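Local coordinates for protein alcohol dehydrogenase (Escherichia coli, PDB 5VM2) that probably interconverts an as yet unidentified alcohol and its carbonyl product with NAD(H) or NADP(H), as a zinc-containing member of the alcohol dehydrogenase family, at residues I89-P94 / N295-T300; A161-V166 / Q288-Y293. All blocks are in the same frame, centred on the assembly; numbering follows the deposited sequence.

Contact 1. Residues I89-P94 / N295-T300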
loop_
_atom_site.group_PDB
_atom_site.type_symbol
_atom_site.label_atom_id
_atom_site.label_comp_id
_atom_site.label_asym_id
_atom_site.label_seq_id
_atom_site.Cartn_x
_atom_site.Cartn_y
_atom_site.Cartn_z
ATOM N N ILE A 89 0.632 -8.572 9.438
ATOM C CA ILE A 89 2.067 -8.685 9.246
ATOM C C ILE A 89 2.547 -7.505 8.415
ATOM O O ILE A 89 1.863 -7.059 7.484
ATOM C CB ILE A 89 2.460 -10.026 8.590
ATOM C CG1 ILE A 89 1.905 -10.131 7.174
ATOM C CG2 ILE A 89 1.998 -11.214 9.443
ATOM C CD1 ILE A 89 2.712 -11.055 6.300
ATOM N N GLU A 90 3.703 -6.970 8.789
ATOM C CA GLU A 90 4.426 -6.042 7.938
ATOM C C GLU A 90 5.272 -6.862 6.976
ATOM O O GLU A 90 6.183 -7.572 7.423
ATOM C CB GLU A 90 5.301 -5.117 8.770
ATOM C CG GLU A 90 5.998 -4.031 7.968
ATOM C CD GLU A 90 6.729 -3.015 8.839
ATOM O OE1 GLU A 90 6.440 -2.928 10.052
ATOM O OE2 GLU A 90 7.599 -2.296 8.301
ATOM N N PRO A 91 4.998 -6.827 5.670
ATOM C CA PRO A 91 5.550 -7.844 4.763
ATOM C C PRO A 91 6.999 -7.629 4.352
ATOM O O PRO A 91 7.537 -8.467 3.618
ATOM C CB PRO A 91 4.618 -7.751 3.546
ATOM C CG PRO A 91 4.143 -6.346 3.550
ATOM C CD PRO A 91 4.038 -5.938 4.996
ATOM N N GLY A 92 7.649 -6.555 4.785
ATOM C CA GLY A 92 9.053 -6.368 4.471
ATOM C C GLY A 92 9.949 -6.561 5.674
ATOM O O GLY A 92 9.932 -5.746 6.601
ATOM N N VAL A 93 10.734 -7.635 5.677
ATOM C CA VAL A 93 11.614 -7.969 6.793
ATOM C C VAL A 93 13.033 -7.565 6.401
ATOM O O VAL A 93 13.644 -8.237 5.553
ATOM C CB VAL A 93 11.542 -9.460 7.141
ATOM C CG1 VAL A 93 12.493 -9.781 8.290
ATOM C CG2 VAL A 93 10.105 -9.868 7.465
ATOM N N PRO A 94 13.600 -6.518 6.991
ATOM C CA PRO A 94 14.912 -6.031 6.568
ATOM C C PRO A 94 16.027 -6.828 7.230
ATOM O O PRO A 94 15.798 -7.658 8.111
ATOM C CB PRO A 94 14.899 -4.583 7.056
ATOM C CG PRO A 94 14.150 -4.684 8.356
ATOM C CD PRO A 94 13.103 -5.775 8.160
ATOM N N ASN A 295 8.577 1.862 10.297
ATOM C CA ASN A 295 8.098 2.176 11.648
ATOM C C ASN A 295 6.730 2.863 11.644
ATOM O O ASN A 295 6.436 3.679 12.523
ATOM C CB ASN A 295 9.115 3.036 12.410
ATOM C CG ASN A 295 10.538 2.514 12.282
ATOM O OD1 ASN A 295 10.807 1.347 12.556
ATOM N ND2 ASN A 295 11.453 3.380 11.857
ATOM N N ARG A 296 5.858 2.490 10.700
ATOM C CA ARG A 296 4.544 3.113 10.572
ATOM C C ARG A 296 3.386 2.231 11.015
ATOM O O ARG A 296 2.260 2.733 11.112
ATOM C CB ARG A 296 4.286 3.548 9.121
ATOM C CG ARG A 296 5.433 4.275 8.457
ATOM C CD ARG A 296 5.823 5.551 9.209
ATOM N NE ARG A 296 6.753 6.352 8.413
ATOM C CZ ARG A 296 7.278 7.507 8.803
ATOM N NH1 ARG A 296 6.979 8.014 9.994
ATOM N NH2 ARG A 296 8.110 8.158 7.999
ATOM N N TYR A 297 3.608 0.935 11.230
ATOM C CA TYR A 297 2.480 0.051 11.515
ATOM C C TYR A 297 1.764 0.431 12.803
ATOM O O TYR A 297 0.528 0.551 12.778
ATOM C CB TYR A 297 2.940 -1.413 11.521
ATOM C CG TYR A 297 2.546 -2.158 10.257
ATOM C CD1 TYR A 297 2.895 -1.664 9.007
ATOM C CD2 TYR A 297 1.818 -3.342 10.313
ATOM C CE1 TYR A 297 2.537 -2.323 7.841
ATOM C CE2 TYR A 297 1.454 -4.017 9.148
ATOM C CZ TYR A 297 1.818 -3.499 7.915
ATOM O OH TYR A 297 1.465 -4.155 6.755
ATOM N N PRO A 298 2.442 0.649 13.935
ATOM C CA PRO A 298 1.686 0.973 15.160
ATOM C C PRO A 298 0.838 2.227 15.034
ATOM O O PRO A 298 -0.348 2.201 15.388
ATOM C CB PRO A 298 2.790 1.117 16.214
ATOM C CG PRO A 298 3.891 0.233 15.711
ATOM C CD PRO A 298 3.874 0.445 14.226
ATOM N N VAL A 299 1.402 3.323 14.517
ATOM C CA VAL A 299 0.633 4.561 14.423
ATOM C C VAL A 299 -0.513 4.421 13.426
ATOM O O VAL A 299 -1.561 5.062 13.581
ATOM C CB VAL A 299 1.558 5.745 14.070
ATOM C CG1 VAL A 299 2.072 5.633 12.642
ATOM C CG2 VAL A 299 0.822 7.067 14.270
ATOM N N THR A 300 -0.349 3.579 12.401
ATOM C CA THR A 300 -1.420 3.381 11.429
ATOM C C THR A 300 -2.532 2.530 12.025
ATOM O O THR A 300 -3.720 2.844 11.874
ATOM C CB THR A 300 -0.864 2.737 10.159
ATOM O OG1 THR A 300 0.209 3.540 9.645
ATOM C CG2 THR A 300 -1.952 2.598 9.103
HETATM O O HOH W 1 6.218 -0.620 11.466
HETATM O O HOH W 2 6.092 0.256 8.761
#
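Glu90 lies flat over one face of the Tyr297 ring, at the place where the GroES-like catalytic domain of this medium-chain dehydrogenase fold meets the start of helix 297-305. The evidence for a CH-pi contact is direct: Glu90 CB stands 3.9 Å from the centroid of the Tyr297 ring and only 8° off its normal. With CG anti to the backbone N and the chain extended beyond it, Glu90 continues across that face toward CB of Tyr297, and its carboxylate comes to rest 17° from coplanar with the ring. Pro91 CD comes obliquely to the phenol end of the ring, 3.6 Å from Tyr297 OH, and Ile89 O approaches the same Tyr297 OH to 3.0 Å.

Two waters carry polar links between the segments. One donates to Glu90 OE1 at 2.7 Å and accepts from Tyr297 N at 3.0 Å. A second accepts from Arg296 N, but its bond to Glu90 OE2 is weak. Both carboxylate oxygens have further partners, Tyr137 OH for OE1 and Tyr106 OH for OE2, so the buried acid is held at each oxygen and its charge is probably well stabilised. Tyr297 also meets the ring of Tyr137, and it touches Glu152, a ligand of the bound magnesium ion.

Within the first helical turn, Arg296 O accepts twice from Thr300: from the backbone N at 3.0 Å, and from OG1 at 2.6 Å, the hydroxyl standing 37° out of the carbonyl plane.

Contact 2. Residues A161-V166 / Q288-Y293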
loop_
_atom_site.group_PDB
_atom_site.type_symbol
_atom_site.label_atom_id
_atom_site.label_comp_id
_atom_site.label_asym_id
_atom_site.label_seq_id
_atom_site.Cartn_x
_atom_site.Cartn_y
_atom_site.Cartn_z
ATOM N N ALA A 161 2.886 10.874 4.174
ATOM C CA ALA A 161 2.522 12.089 4.898
ATOM C C ALA A 161 3.553 12.429 5.967
ATOM O O ALA A 161 3.878 13.606 6.175
ATOM C CB ALA A 161 1.134 11.936 5.528
ATOM N N MET A 162 4.072 11.414 6.660
ATOM C CA MET A 162 5.070 11.657 7.699
ATOM C C MET A 162 6.376 12.146 7.089
ATOM O O MET A 162 6.987 13.098 7.587
ATOM C CB MET A 162 5.304 10.386 8.515
ATOM C CG MET A 162 4.116 9.953 9.352
ATOM S SD MET A 162 4.186 10.696 10.979
ATOM C CE MET A 162 3.141 9.574 11.899
ATOM N N LEU A 163 6.819 11.495 6.008
ATOM C CA LEU A 163 8.014 11.943 5.298
ATOM C C LEU A 163 7.862 13.381 4.827
ATOM O O LEU A 163 8.819 14.159 4.866
ATOM C CB LEU A 163 8.290 11.032 4.102
ATOM C CG LEU A 163 9.282 9.884 4.271
ATOM C CD1 LEU A 163 9.743 9.398 2.912
ATOM C CD2 LEU A 163 10.462 10.323 5.116
ATOM N N ALA A 164 6.662 13.749 4.390
ATOM C CA ALA A 164 6.410 15.084 3.868
ATOM C C ALA A 164 6.269 16.134 4.961
ATOM O O ALA A 164 6.208 17.324 4.638
ATOM C CB ALA A 164 5.149 15.079 2.999
ATOM N N ASP A 165 6.233 15.725 6.231
ATOM C CA ASP A 165 6.026 16.639 7.358
ATOM C C ASP A 165 4.709 17.406 7.208
ATOM O O ASP A 165 4.651 18.628 7.356
ATOM C CB ASP A 165 7.211 17.598 7.510
ATOM C CG ASP A 165 7.228 18.297 8.854
ATOM O OD1 ASP A 165 6.674 17.737 9.821
ATOM O OD2 ASP A 165 7.803 19.405 8.941
ATOM N N VAL A 166 3.639 16.668 6.895
ATOM C CA VAL A 166 2.314 17.269 6.840
ATOM C C VAL A 166 1.969 17.854 8.201
ATOM O O VAL A 166 2.210 17.238 9.249
ATOM C CB VAL A 166 1.272 16.231 6.391
ATOM C CG1 VAL A 166 -0.147 16.789 6.550
ATOM C CG2 VAL A 166 1.528 15.818 4.951
ATOM N N GLN A 288 10.848 14.113 -3.649
ATOM C CA GLN A 288 11.309 12.928 -2.938
ATOM C C GLN A 288 10.433 11.740 -3.289
ATOM O O GLN A 288 9.203 11.838 -3.241
ATOM C CB GLN A 288 11.317 13.135 -1.420
ATOM C CG GLN A 288 12.009 11.967 -0.690
ATOM C CD GLN A 288 12.203 12.217 0.789
ATOM O OE1 GLN A 288 11.563 13.094 1.369
ATOM N NE2 GLN A 288 13.090 11.445 1.411
ATOM N N THR A 289 11.067 10.626 -3.647
ATOM C CA THR A 289 10.344 9.377 -3.813
ATOM C C THR A 289 10.059 8.774 -2.445
ATOM O O THR A 289 10.788 9.003 -1.476
ATOM C CB THR A 289 11.128 8.386 -4.679
ATOM O OG1 THR A 289 12.449 8.196 -4.150
ATOM C CG2 THR A 289 11.227 8.888 -6.113
ATOM N N VAL A 290 8.963 8.030 -2.363
ATOM C CA VAL A 290 8.510 7.431 -1.114
ATOM C C VAL A 290 8.368 5.936 -1.348
ATOM O O VAL A 290 7.688 5.518 -2.292
ATOM C CB VAL A 290 7.177 8.037 -0.634
ATOM C CG1 VAL A 290 6.819 7.508 0.741
ATOM C CG2 VAL A 290 7.268 9.549 -0.605
ATOM N N PHE A 291 9.000 5.137 -0.496
ATOM C CA PHE A 291 9.125 3.699 -0.719
ATOM C C PHE A 291 8.568 2.928 0.472
ATOM O O PHE A 291 9.202 2.871 1.533
ATOM C CB PHE A 291 10.581 3.330 -0.972
ATOM C CG PHE A 291 10.767 1.937 -1.487
ATOM C CD1 PHE A 291 11.256 0.935 -0.659
ATOM C CD2 PHE A 291 10.453 1.627 -2.804
ATOM C CE1 PHE A 291 11.431 -0.355 -1.134
ATOM C CE2 PHE A 291 10.628 0.339 -3.288
ATOM C CZ PHE A 291 11.115 -0.653 -2.453
ATOM N N ARG A 292 7.398 2.314 0.282
ATOM C CA ARG A 292 6.762 1.478 1.297
ATOM C C ARG A 292 6.625 2.218 2.626
ATOM O O ARG A 292 5.915 3.224 2.706
ATOM C CB ARG A 292 7.544 0.169 1.477
ATOM C CG ARG A 292 7.513 -0.725 0.234
ATOM C CD ARG A 292 8.410 -1.944 0.383
ATOM N NE ARG A 292 8.411 -2.780 -0.815
ATOM C CZ ARG A 292 9.409 -3.586 -1.158
ATOM N NH1 ARG A 292 10.490 -3.665 -0.395
ATOM N NH2 ARG A 292 9.330 -4.314 -2.266
ATOM N N TYR A 293 7.286 1.735 3.673
ATOM C CA TYR A 293 7.054 2.275 5.009
ATOM C C TYR A 293 8.187 1.827 5.916
ATOM O O TYR A 293 8.799 0.779 5.693
ATOM C CB TYR A 293 5.710 1.794 5.579
ATOM C CG TYR A 293 5.359 0.448 5.015
ATOM C CD1 TYR A 293 6.015 -0.695 5.453
ATOM C CD2 TYR A 293 4.428 0.321 3.992
ATOM C CE1 TYR A 293 5.731 -1.925 4.915
ATOM C CE2 TYR A 293 4.141 -0.905 3.448
ATOM C CZ TYR A 293 4.797 -2.024 3.914
ATOM O OH TYR A 293 4.520 -3.251 3.370
HETATM O O HOH W 3 11.097 13.968 4.025
#
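Leu163 and Val290 lie side by side with their side chains running opposite ways, and touch through one methyl group each. Leu163 reaches from the last turn of helix 145-163 toward strand 286-290, and its CD1 comes 4.1 Å from Val290 CG1. The torsion of Val290 accounts for its share: at chi1 -173° CG1 lies anti to the backbone N, which leaves CG2 beside that N. The same leucine methyl also approaches the amide of Gln288, its CD1 lying 4.2 Å from NE2, so one branch spans two strand residues whose CB atoms both point to the helix side. Thr289, between them, points away.

A water lies near both Gln288 OE1 and Leu163 O, but its 2.4 Å distance to Leu163 O is implausibly short, so a bridge is doubtful. Just after the leucine in sequence, the helix closes in a Schellman motif, with positive phi at Asp165 (58°) and Val166 N bonded back to Ala161 O at 3.2 Å. Val290 packs further on His159, Ala160 and Met265. These contacts set a helix against the edge strand 286-290 of the six-stranded parallel sheet, as in the Rossmann-type nucleotide-binding domain of this family.

Overall arrangement
All the touching residues of contact 1 are buried, whereas contact 2 is only partly so and lies on an edge strand of the parallel sheet. Their chemistry differs accordingly: residues 89-94 and 295-300 combine an aromatic face with a carboxylate and water-mediated bonds, while residues 161-166 and 288-293 meet through a leucine methyl lying against a valine methyl and a glutamine amide. Helix 145-163 ties them together, since its last turn belongs to contact 2 and its earlier residues Glu152, Ala154 and Met158 touch residues of contact 1. The chain running from strand 286-290 into helix 297-305 joins them again: Tyr293 packs on Glu90 and Pro91 and hydrogen-bonds through OH to Glu152, and Arg296 packs on Met162.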